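Long-range contacts in peptidase, M20/M25/M40 family (Staphylococcus aureus, PDB 4EWT), which probably hydrolyses the amide bond of N-acylated amino acids as a metal-dependent amidohydrolase of the M20 peptidase family, with two manganese ions bound: residues Q3-T8 / V380-L385; K47-E52 / V62-G67; I75-D80 / A110-L115; T349-E354 / E370-I375. All coordinates share one frame; numbering follows the deposited sequence.

In the fold
The four contacts belong to the alpha/beta domain that carries the two manganese ions. Contact 1 clamps the N-terminal helix to helix 372-386. That same helix starts in contact 4, about 17 Å away between centres, and its V380 rests on I75, Y111 and L115 of contact 3, with V380 CG1 and L115 CD2 3.6 Å apart. Contacts 3 and 4 touch through Y111, A110 and L373. Contact 2 is the edge hairpin of the same sheet, about 15 Å from contact 3 and about 28 Å from contact 4 between centres. Contact 3 comes close to the active site: the R76 side chain is about 6 Å from a manganese ion.

Contact 1 (Q3-T8 / V380-L385); sequences QQLIET and VGTVVL
L5 of helix 2-11 plants a methyl on the backbone of helix 372-386 at G381, so that the N-terminal and C-terminal helices of the chain pack together as a nearly antiparallel pair on the alpha/beta domain. CD1 of L5 lies 3.5 Å from C of G381 and 3.6 Å from N of T382, resting on the peptide group that joins them. G381 has no side chain to stand between this methyl and the helix backbone. One turn further on, L385 meets the same leucine: its CD1 is 3.6 Å from CG of L5 and 3.8 Å from CB of L5, and the two side chains cross obliquely. CG of L5 is roughly anti to the backbone N (chi1 -152°), and it is this branch carbon that CD1 of L385 meets. I6 adds a looser touch, CD1 to OG1 of T382 at 4.1 Å. That hydroxyl is hydrogen-bonded to O of E378 within its own helix, and its meeting with I6 is van der Waals contact.

The segment axes come within 10.2 Å at an angle of 156°, and the interface is small, leucine-led and without polar links between the helices. Behind it, V380 and V384 turn to helix 105-120 and strand 72-78, while V383 packs on helix 304-316, so helix 372-386 is held from several sides and the N-terminal helix covers a further one. Within that outer helix, O of Q4 is gripped twice, by N of T8 and by OG1 of T8 at 2.7 Å, the two donors reaching it from opposite faces of the carbonyl plane.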
# COMPACT_ATOMS: atom_id res chain seq x y z
N GLN A 3 -36.34 -49.65 15.69
CA GLN A 3 -36.40 -50.70 14.74
C GLN A 3 -37.51 -50.49 13.73
O GLN A 3 -37.29 -50.55 12.56
CB GLN A 3 -36.70 -51.93 15.54
CG GLN A 3 -36.30 -51.77 17.02
CD GLN A 3 -37.36 -51.14 17.92
OE1 GLN A 3 -37.07 -50.79 19.06
NE2 GLN A 3 -38.59 -51.00 17.42
N GLN A 4 -38.70 -50.22 14.23
CA GLN A 4 -39.89 -49.93 13.43
C GLN A 4 -39.70 -48.67 12.58
O GLN A 4 -40.09 -48.64 11.41
CB GLN A 4 -41.13 -49.77 14.33
CG GLN A 4 -42.44 -49.64 13.54
CD GLN A 4 -43.62 -49.16 14.38
OE1 GLN A 4 -43.59 -49.18 15.62
NE2 GLN A 4 -44.68 -48.73 13.70
N LEU A 5 -39.10 -47.65 13.19
CA LEU A 5 -38.79 -46.40 12.50
C LEU A 5 -37.95 -46.67 11.25
O LEU A 5 -38.32 -46.27 10.15
CB LEU A 5 -38.03 -45.46 13.44
CG LEU A 5 -38.10 -43.93 13.32
CD1 LEU A 5 -36.71 -43.35 13.49
CD2 LEU A 5 -38.76 -43.39 12.06
N ILE A 6 -36.83 -47.37 11.43
CA ILE A 6 -35.88 -47.60 10.35
C ILE A 6 -36.51 -48.32 9.16
O ILE A 6 -36.38 -47.88 8.01
CB ILE A 6 -34.59 -48.35 10.83
CG1 ILE A 6 -33.94 -47.63 12.03
CG2 ILE A 6 -33.60 -48.55 9.68
CD1 ILE A 6 -33.55 -46.16 11.80
N GLU A 7 -37.24 -49.40 9.41
CA GLU A 7 -37.84 -50.13 8.31
C GLU A 7 -38.98 -49.41 7.64
O GLU A 7 -39.17 -49.53 6.46
CB GLU A 7 -38.20 -51.58 8.65
CG GLU A 7 -37.98 -51.98 10.05
CD GLU A 7 -37.32 -53.35 10.19
OE1 GLU A 7 -36.14 -53.38 10.56
OE2 GLU A 7 -37.98 -54.39 9.94
N THR A 8 -39.73 -48.64 8.39
CA THR A 8 -40.74 -47.78 7.76
C THR A 8 -40.08 -46.76 6.83
O THR A 8 -40.56 -46.52 5.72
CB THR A 8 -41.59 -47.00 8.78
OG1 THR A 8 -42.06 -47.89 9.79
CG2 THR A 8 -42.78 -46.36 8.09
N VAL A 380 -32.38 -38.02 11.91
CA VAL A 380 -33.28 -37.10 12.60
C VAL A 380 -34.36 -37.87 13.37
O VAL A 380 -34.62 -37.58 14.54
CB VAL A 380 -33.87 -36.04 11.63
CG1 VAL A 380 -34.87 -35.13 12.32
CG2 VAL A 380 -32.75 -35.19 11.03
N GLY A 381 -34.96 -38.87 12.72
CA GLY A 381 -35.96 -39.70 13.39
C GLY A 381 -35.44 -40.36 14.66
O GLY A 381 -36.13 -40.38 15.69
N THR A 382 -34.24 -40.92 14.58
CA THR A 382 -33.59 -41.55 15.73
C THR A 382 -33.43 -40.56 16.89
O THR A 382 -33.70 -40.89 18.05
CB THR A 382 -32.20 -42.12 15.34
OG1 THR A 382 -32.37 -43.13 14.34
CG2 THR A 382 -31.48 -42.71 16.55
N VAL A 383 -32.99 -39.35 16.57
CA VAL A 383 -32.87 -38.31 17.58
C VAL A 383 -34.25 -38.02 18.18
O VAL A 383 -34.40 -37.99 19.40
CB VAL A 383 -32.21 -37.05 17.03
CG1 VAL A 383 -32.20 -35.94 18.08
CG2 VAL A 383 -30.79 -37.36 16.59
N VAL A 384 -35.25 -37.85 17.32
CA VAL A 384 -36.60 -37.56 17.79
C VAL A 384 -37.13 -38.62 18.75
O VAL A 384 -37.75 -38.29 19.77
CB VAL A 384 -37.58 -37.38 16.61
CG1 VAL A 384 -39.01 -37.25 17.12
CG2 VAL A 384 -37.18 -36.17 15.78
N LEU A 385 -36.89 -39.89 18.44
CA LEU A 385 -37.43 -40.98 19.26
C LEU A 385 -36.70 -41.12 20.60
O LEU A 385 -37.35 -41.36 21.62
CB LEU A 385 -37.46 -42.31 18.50
CG LEU A 385 -38.43 -42.50 17.34
CD1 LEU A 385 -38.39 -43.95 16.91
CD2 LEU A 385 -39.87 -42.09 17.67

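Contact 2 (K47-E52 / V62-G67); sequences KDVEVE and VTIDSG
E50 and T63 lie side by side and point the same way, off one face of the sheet. The glutamate chain is extended beyond CG (chi2 163°) and runs alongside the threonine, bringing OE2 of E50 to 3.8 Å from CG2 of T63. Chi1 of -60° sets CG2 of T63 anti to its backbone N, with OG1 of T63, on the N side, 2.6 Å from a water. The same water, 3.1 Å from OE1 of E52, can donate to it. Across the other face, V51 and V62 meet at their branch points, CB to CB at 4.3 Å. V49 and I64 run in the same direction, with CG1 of V49 3.8 Å from CG1 of I64; Y44 packs on V49, V51 and V62.

This is a beta hairpin, strand 50-52 against strand 60-65, at the edge of the mixed sheet. E50 and T63 form its antiparallel hydrogen-bonded pair: N of E50 donates to O of T63 at 2.9 Å, and N of T63 to O of E50 at 2.8 Å. Strand 60-65 also bonds to strand 129-135. Further along, OD1 of D65 accepts from N of G67 in an Asx turn, the donor above the carboxylate plane.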
# COMPACT_ATOMS: atom_id res chain seq x y z
N LYS A 47 -53.24 -36.47 6.74
CA LYS A 47 -52.30 -36.94 7.75
C LYS A 47 -52.57 -36.30 9.10
O LYS A 47 -53.07 -35.18 9.17
CB LYS A 47 -50.86 -36.76 7.26
CG LYS A 47 -50.60 -37.70 6.09
CD LYS A 47 -49.32 -37.46 5.35
CE LYS A 47 -49.49 -38.08 3.97
NZ LYS A 47 -48.36 -37.85 3.06
N ASP A 48 -52.27 -37.03 10.18
CA ASP A 48 -52.68 -36.64 11.53
C ASP A 48 -51.68 -35.69 12.18
O ASP A 48 -50.95 -36.07 13.09
CB ASP A 48 -52.92 -37.88 12.40
CG ASP A 48 -53.47 -37.55 13.79
OD1 ASP A 48 -54.12 -36.49 13.98
OD2 ASP A 48 -53.24 -38.37 14.70
N VAL A 49 -51.65 -34.46 11.67
CA VAL A 49 -50.80 -33.40 12.21
C VAL A 49 -51.58 -32.08 12.24
O VAL A 49 -52.60 -31.96 11.56
CB VAL A 49 -49.51 -33.21 11.37
CG1 VAL A 49 -48.66 -34.48 11.37
CG2 VAL A 49 -49.83 -32.77 9.94
N GLU A 50 -51.13 -31.11 13.01
CA GLU A 50 -51.66 -29.77 12.87
C GLU A 50 -50.79 -28.93 11.97
O GLU A 50 -49.65 -28.75 12.23
CB GLU A 50 -51.86 -29.05 14.19
CG GLU A 50 -51.98 -29.88 15.44
CD GLU A 50 -51.76 -29.05 16.69
OE1 GLU A 50 -51.72 -27.81 16.59
OE2 GLU A 50 -51.61 -29.62 17.78
N VAL A 51 -51.33 -28.42 10.90
CA VAL A 51 -50.51 -27.54 10.12
C VAL A 51 -50.94 -26.09 10.16
O VAL A 51 -52.02 -25.70 9.78
CB VAL A 51 -50.21 -28.01 8.72
CG1 VAL A 51 -50.98 -29.17 8.35
CG2 VAL A 51 -50.31 -26.94 7.78
N GLU A 52 -50.02 -25.30 10.65
CA GLU A 52 -50.20 -23.85 10.70
C GLU A 52 -49.50 -23.23 9.50
O GLU A 52 -48.31 -23.46 9.27
CB GLU A 52 -49.68 -23.27 12.02
CG GLU A 52 -50.44 -23.75 13.25
CD GLU A 52 -50.16 -22.90 14.48
OE1 GLU A 52 -49.28 -23.28 15.28
OE2 GLU A 52 -50.82 -21.84 14.64
N VAL A 62 -45.69 -27.48 11.17
CA VAL A 62 -46.53 -28.66 11.37
C VAL A 62 -46.23 -29.33 12.71
O VAL A 62 -45.09 -29.70 13.00
CB VAL A 62 -46.55 -29.65 10.14
CG1 VAL A 62 -45.97 -28.99 8.90
CG2 VAL A 62 -45.85 -30.96 10.43
N THR A 63 -47.27 -29.41 13.54
CA THR A 63 -47.16 -29.95 14.89
C THR A 63 -47.61 -31.41 14.94
O THR A 63 -48.70 -31.76 14.48
CB THR A 63 -47.95 -29.09 15.92
OG1 THR A 63 -47.43 -27.75 15.91
CG2 THR A 63 -47.81 -29.65 17.33
N ILE A 64 -46.74 -32.26 15.49
CA ILE A 64 -47.04 -33.66 15.72
C ILE A 64 -47.10 -33.86 17.23
O ILE A 64 -46.06 -34.06 17.88
CB ILE A 64 -45.97 -34.59 15.11
CG1 ILE A 64 -45.61 -34.18 13.68
CG2 ILE A 64 -46.43 -36.05 15.17
CD1 ILE A 64 -44.36 -34.86 13.14
N ASP A 65 -48.30 -33.77 17.79
CA ASP A 65 -48.50 -33.93 19.23
C ASP A 65 -48.80 -35.40 19.52
O ASP A 65 -49.74 -35.97 18.96
CB ASP A 65 -49.63 -33.03 19.73
CG ASP A 65 -49.71 -32.94 21.26
OD1 ASP A 65 -49.08 -33.76 21.97
OD2 ASP A 65 -50.41 -32.03 21.76
N SER A 66 -48.01 -36.00 20.40
CA SER A 66 -48.19 -37.40 20.78
C SER A 66 -49.48 -37.61 21.58
O SER A 66 -49.96 -38.73 21.71
CB SER A 66 -46.99 -37.89 21.59
OG SER A 66 -47.03 -37.36 22.90
N GLY A 67 -50.01 -36.52 22.13
CA GLY A 67 -51.19 -36.56 22.99
C GLY A 67 -50.81 -36.58 24.45
O GLY A 67 -51.66 -36.43 25.33
O HOH W 1 -48.59 -26.16 14.25

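Contact 3 (I75-D80 / A110-L115); sequences IRADFD and AYMLVL
R76 and Y111 are bridged by one water, which donates to O of R76 at 2.8 Å and accepts from OH of Y111 at 2.9 Å. The same carbonyl oxygen is touched by CE of M112, 3.7 Å away. M112 carries most of the remaining contact. Bends at chi2 (64°) and chi3 (78°) fold its chain over the strand, so that SD lies tightly against CD1 of I75 at 3.4 Å while CE sits near the backbone of R76. Nearer the helix backbone, CB of M112 meets CB of A77 at 3.8 Å. CD2 of L115 reaches CD1 of I75 at 4.2 Å.

Helix 105-120 lies on one face of the mixed alpha/beta sheet, its segment axis at 140° to that of strand 72-78. NH2 of R76 is held by D334, E333 and Q135, and the side chain comes to about 6 Å from a manganese ion, with CG of D78 above one face of the guanidinium, toward the rim. NH1 of R76 and OD2 of D78 are 3.4 Å apart, an attraction of charge alone. OD1 of D78 is hydrogen-bonded to ND1 of H108, near the metal ligand H105.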
# COMPACT_ATOMS: atom_id res chain seq x y z
N ILE A 75 -37.65 -29.67 14.40
CA ILE A 75 -36.76 -30.15 13.34
C ILE A 75 -36.99 -29.30 12.09
O ILE A 75 -38.13 -29.02 11.73
CB ILE A 75 -36.92 -31.67 13.09
CG1 ILE A 75 -38.37 -32.03 12.77
CG2 ILE A 75 -36.44 -32.46 14.32
CD1 ILE A 75 -38.58 -33.50 12.44
N ARG A 76 -35.91 -28.86 11.46
CA ARG A 76 -36.01 -27.79 10.47
C ARG A 76 -35.55 -28.22 9.07
O ARG A 76 -34.50 -28.86 8.92
CB ARG A 76 -35.22 -26.58 10.98
CG ARG A 76 -35.24 -25.36 10.08
CD ARG A 76 -34.12 -25.41 9.04
NE ARG A 76 -33.80 -24.06 8.61
CZ ARG A 76 -32.67 -23.69 8.03
NH1 ARG A 76 -31.71 -24.57 7.76
NH2 ARG A 76 -32.51 -22.42 7.72
N ALA A 77 -36.35 -27.88 8.07
CA ALA A 77 -35.98 -28.03 6.65
C ALA A 77 -36.35 -26.77 5.89
O ALA A 77 -37.47 -26.29 5.99
CB ALA A 77 -36.69 -29.24 6.03
N ASP A 78 -35.40 -26.24 5.12
CA ASP A 78 -35.66 -25.07 4.27
C ASP A 78 -36.05 -25.48 2.85
O ASP A 78 -35.76 -26.61 2.43
CB ASP A 78 -34.48 -24.07 4.28
CG ASP A 78 -33.11 -24.75 4.26
OD1 ASP A 78 -33.02 -25.99 4.11
OD2 ASP A 78 -32.11 -24.03 4.38
N PHE A 79 -36.74 -24.59 2.14
CA PHE A 79 -37.27 -24.95 0.82
C PHE A 79 -37.14 -23.93 -0.32
O PHE A 79 -37.66 -24.17 -1.42
CB PHE A 79 -38.71 -25.47 0.91
CG PHE A 79 -39.72 -24.47 1.41
CD1 PHE A 79 -40.35 -23.59 0.53
CD2 PHE A 79 -40.09 -24.45 2.76
CE1 PHE A 79 -41.32 -22.69 0.98
CE2 PHE A 79 -41.06 -23.55 3.22
CZ PHE A 79 -41.68 -22.67 2.33
N ASP A 80 -36.44 -22.82 -0.08
CA ASP A 80 -36.20 -21.84 -1.14
C ASP A 80 -35.06 -22.27 -2.06
O ASP A 80 -34.15 -22.99 -1.63
CB ASP A 80 -35.94 -20.43 -0.57
CG ASP A 80 -34.73 -20.38 0.37
OD1 ASP A 80 -34.43 -21.37 1.07
OD2 ASP A 80 -34.08 -19.31 0.43
N ALA A 110 -37.82 -32.98 1.01
CA ALA A 110 -38.23 -34.34 0.66
C ALA A 110 -38.17 -35.30 1.85
O ALA A 110 -39.17 -35.96 2.18
CB ALA A 110 -37.41 -34.87 -0.52
N TYR A 111 -37.00 -35.38 2.48
CA TYR A 111 -36.80 -36.34 3.57
C TYR A 111 -37.65 -35.95 4.78
O TYR A 111 -38.19 -36.82 5.46
CB TYR A 111 -35.32 -36.50 3.94
CG TYR A 111 -34.87 -35.60 5.08
CD1 TYR A 111 -35.13 -35.94 6.41
CD2 TYR A 111 -34.19 -34.42 4.82
CE1 TYR A 111 -34.74 -35.10 7.46
CE2 TYR A 111 -33.78 -33.58 5.86
CZ TYR A 111 -34.06 -33.94 7.18
OH TYR A 111 -33.66 -33.11 8.21
N MET A 112 -37.76 -34.64 5.05
CA MET A 112 -38.53 -34.14 6.18
C MET A 112 -40.03 -34.42 6.04
O MET A 112 -40.69 -34.77 7.02
CB MET A 112 -38.30 -32.63 6.37
CG MET A 112 -38.97 -32.07 7.62
SD MET A 112 -38.31 -32.78 9.15
CE MET A 112 -36.77 -31.82 9.28
N LEU A 113 -40.56 -34.27 4.83
CA LEU A 113 -41.98 -34.57 4.60
C LEU A 113 -42.27 -36.04 4.91
O LEU A 113 -43.25 -36.35 5.59
CB LEU A 113 -42.42 -34.22 3.17
CG LEU A 113 -42.52 -32.75 2.75
CD1 LEU A 113 -42.75 -32.69 1.25
CD2 LEU A 113 -43.61 -31.97 3.49
N VAL A 114 -41.41 -36.93 4.43
CA VAL A 114 -41.60 -38.37 4.63
C VAL A 114 -41.30 -38.79 6.08
O VAL A 114 -41.96 -39.68 6.62
CB VAL A 114 -40.78 -39.20 3.60
CG1 VAL A 114 -40.93 -40.70 3.85
CG2 VAL A 114 -41.22 -38.86 2.18
N LEU A 115 -40.33 -38.15 6.72
CA LEU A 115 -40.07 -38.40 8.12
C LEU A 115 -41.24 -37.94 8.99
O LEU A 115 -41.61 -38.63 9.95
CB LEU A 115 -38.79 -37.72 8.57
CG LEU A 115 -38.49 -37.76 10.08
CD1 LEU A 115 -38.32 -39.18 10.60
CD2 LEU A 115 -37.25 -36.93 10.39
O HOH W 2 -32.99 -30.50 7.26

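Contact 4 (T349-E354 / E370-I375); sequences TGAAVE and EKSLLI
Residues T349 to A351 pass beside the first turn of helix 372-386, with CA of A351 and CA of S372 5.4 Å apart. The CG2 methyl of T349 fits between two residues of that turn, 3.6 Å from O of S372 and 3.7 Å from CG2 of I375. Chi1 of -56° directs CG2 anti to the backbone N and sets OG1 of T349 beside that N, where it hydrogen-bonds with OG of S376, which is itself bonded to O of S372, so two hydroxyls and a helix carbonyl form a short polar chain beside the methyl. CB of S372 fills the next position, 3.7 Å from O of G350 and 3.9 Å from CB of A351, while its OG is tied to O of S369 just before the helix.

Farther out, the long chains of E354 and K371 cross at the surface. K371 bends at chi3 (70°), which places CE 3.2 Å from OE1 of E354; the salt bridge from the same oxygen to NZ of K371 is long, at 3.7 Å.

The loop between the two segments carries the manganese ligand H362. Strand 159-166 lines T349, A351 and S372 through V163 and V165, L373 packs on helices 13-25 and 105-120, and E370 pairs with R20 and R21 of helix 13-25.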
# COMPACT_ATOMS: atom_id res chain seq x y z
N THR A 349 -25.26 -34.25 6.48
CA THR A 349 -25.32 -35.57 5.85
C THR A 349 -24.44 -35.59 4.60
O THR A 349 -24.67 -34.82 3.65
CB THR A 349 -26.77 -35.96 5.44
OG1 THR A 349 -27.64 -35.90 6.57
CG2 THR A 349 -26.79 -37.38 4.85
N GLY A 350 -23.45 -36.48 4.58
CA GLY A 350 -22.60 -36.63 3.41
C GLY A 350 -23.45 -36.88 2.17
O GLY A 350 -24.34 -37.74 2.18
N ALA A 351 -23.19 -36.12 1.12
CA ALA A 351 -24.00 -36.20 -0.10
C ALA A 351 -23.17 -36.15 -1.39
O ALA A 351 -23.73 -35.91 -2.47
CB ALA A 351 -25.04 -35.09 -0.09
N ALA A 352 -21.87 -36.38 -1.29
CA ALA A 352 -20.99 -36.39 -2.47
C ALA A 352 -21.34 -37.54 -3.42
O ALA A 352 -21.47 -38.69 -2.99
CB ALA A 352 -19.52 -36.47 -2.06
N VAL A 353 -21.51 -37.21 -4.70
CA VAL A 353 -21.86 -38.20 -5.73
C VAL A 353 -20.79 -39.29 -5.84
O VAL A 353 -19.61 -39.02 -5.64
CB VAL A 353 -22.12 -37.53 -7.11
CG1 VAL A 353 -23.42 -36.74 -7.10
CG2 VAL A 353 -20.95 -36.62 -7.51
N GLU A 354 -21.23 -40.51 -6.15
CA GLU A 354 -20.33 -41.67 -6.20
C GLU A 354 -19.37 -41.58 -7.38
O GLU A 354 -18.15 -41.68 -7.21
CB GLU A 354 -21.11 -42.99 -6.26
CG GLU A 354 -22.48 -42.99 -5.57
CD GLU A 354 -22.41 -42.88 -4.04
OE1 GLU A 354 -23.47 -43.03 -3.40
OE2 GLU A 354 -21.32 -42.63 -3.49
N GLU A 370 -28.37 -39.35 -3.82
CA GLU A 370 -29.75 -39.33 -3.35
C GLU A 370 -29.98 -40.24 -2.14
O GLU A 370 -31.09 -40.25 -1.57
CB GLU A 370 -30.73 -39.66 -4.48
CG GLU A 370 -31.01 -38.46 -5.39
CD GLU A 370 -32.01 -38.75 -6.49
OE1 GLU A 370 -31.84 -39.76 -7.20
OE2 GLU A 370 -32.96 -37.96 -6.65
N LYS A 371 -28.95 -40.98 -1.73
CA LYS A 371 -29.06 -41.79 -0.53
C LYS A 371 -28.76 -41.00 0.74
O LYS A 371 -28.78 -41.55 1.84
CB LYS A 371 -28.21 -43.07 -0.63
CG LYS A 371 -26.72 -42.86 -0.63
CD LYS A 371 -26.01 -44.14 -1.08
CE LYS A 371 -26.23 -44.42 -2.56
NZ LYS A 371 -25.82 -45.81 -2.93
N SER A 372 -28.48 -39.70 0.57
CA SER A 372 -28.44 -38.77 1.69
C SER A 372 -29.85 -38.55 2.25
O SER A 372 -29.99 -38.18 3.42
CB SER A 372 -27.86 -37.42 1.26
OG SER A 372 -28.62 -36.83 0.22
N LEU A 373 -30.87 -38.78 1.42
CA LEU A 373 -32.27 -38.59 1.84
C LEU A 373 -32.65 -39.51 2.99
O LEU A 373 -33.11 -39.06 4.04
CB LEU A 373 -33.24 -38.80 0.67
CG LEU A 373 -33.32 -37.75 -0.45
CD1 LEU A 373 -34.02 -38.31 -1.66
CD2 LEU A 373 -34.03 -36.49 0.01
N LEU A 374 -32.43 -40.81 2.79
CA LEU A 374 -32.78 -41.82 3.78
C LEU A 374 -31.95 -41.66 5.06
O LEU A 374 -32.49 -41.74 6.17
CB LEU A 374 -32.62 -43.23 3.18
CG LEU A 374 -32.87 -44.47 4.04
CD1 LEU A 374 -34.26 -44.45 4.67
CD2 LEU A 374 -32.65 -45.74 3.23
N ILE A 375 -30.65 -41.41 4.89
CA ILE A 375 -29.73 -41.21 6.01
C ILE A 375 -30.15 -40.03 6.89
O ILE A 375 -30.07 -40.11 8.11
CB ILE A 375 -28.27 -41.04 5.53
CG1 ILE A 375 -27.75 -42.34 4.92
CG2 ILE A 375 -27.36 -40.59 6.68
CD1 ILE A 375 -26.39 -42.19 4.21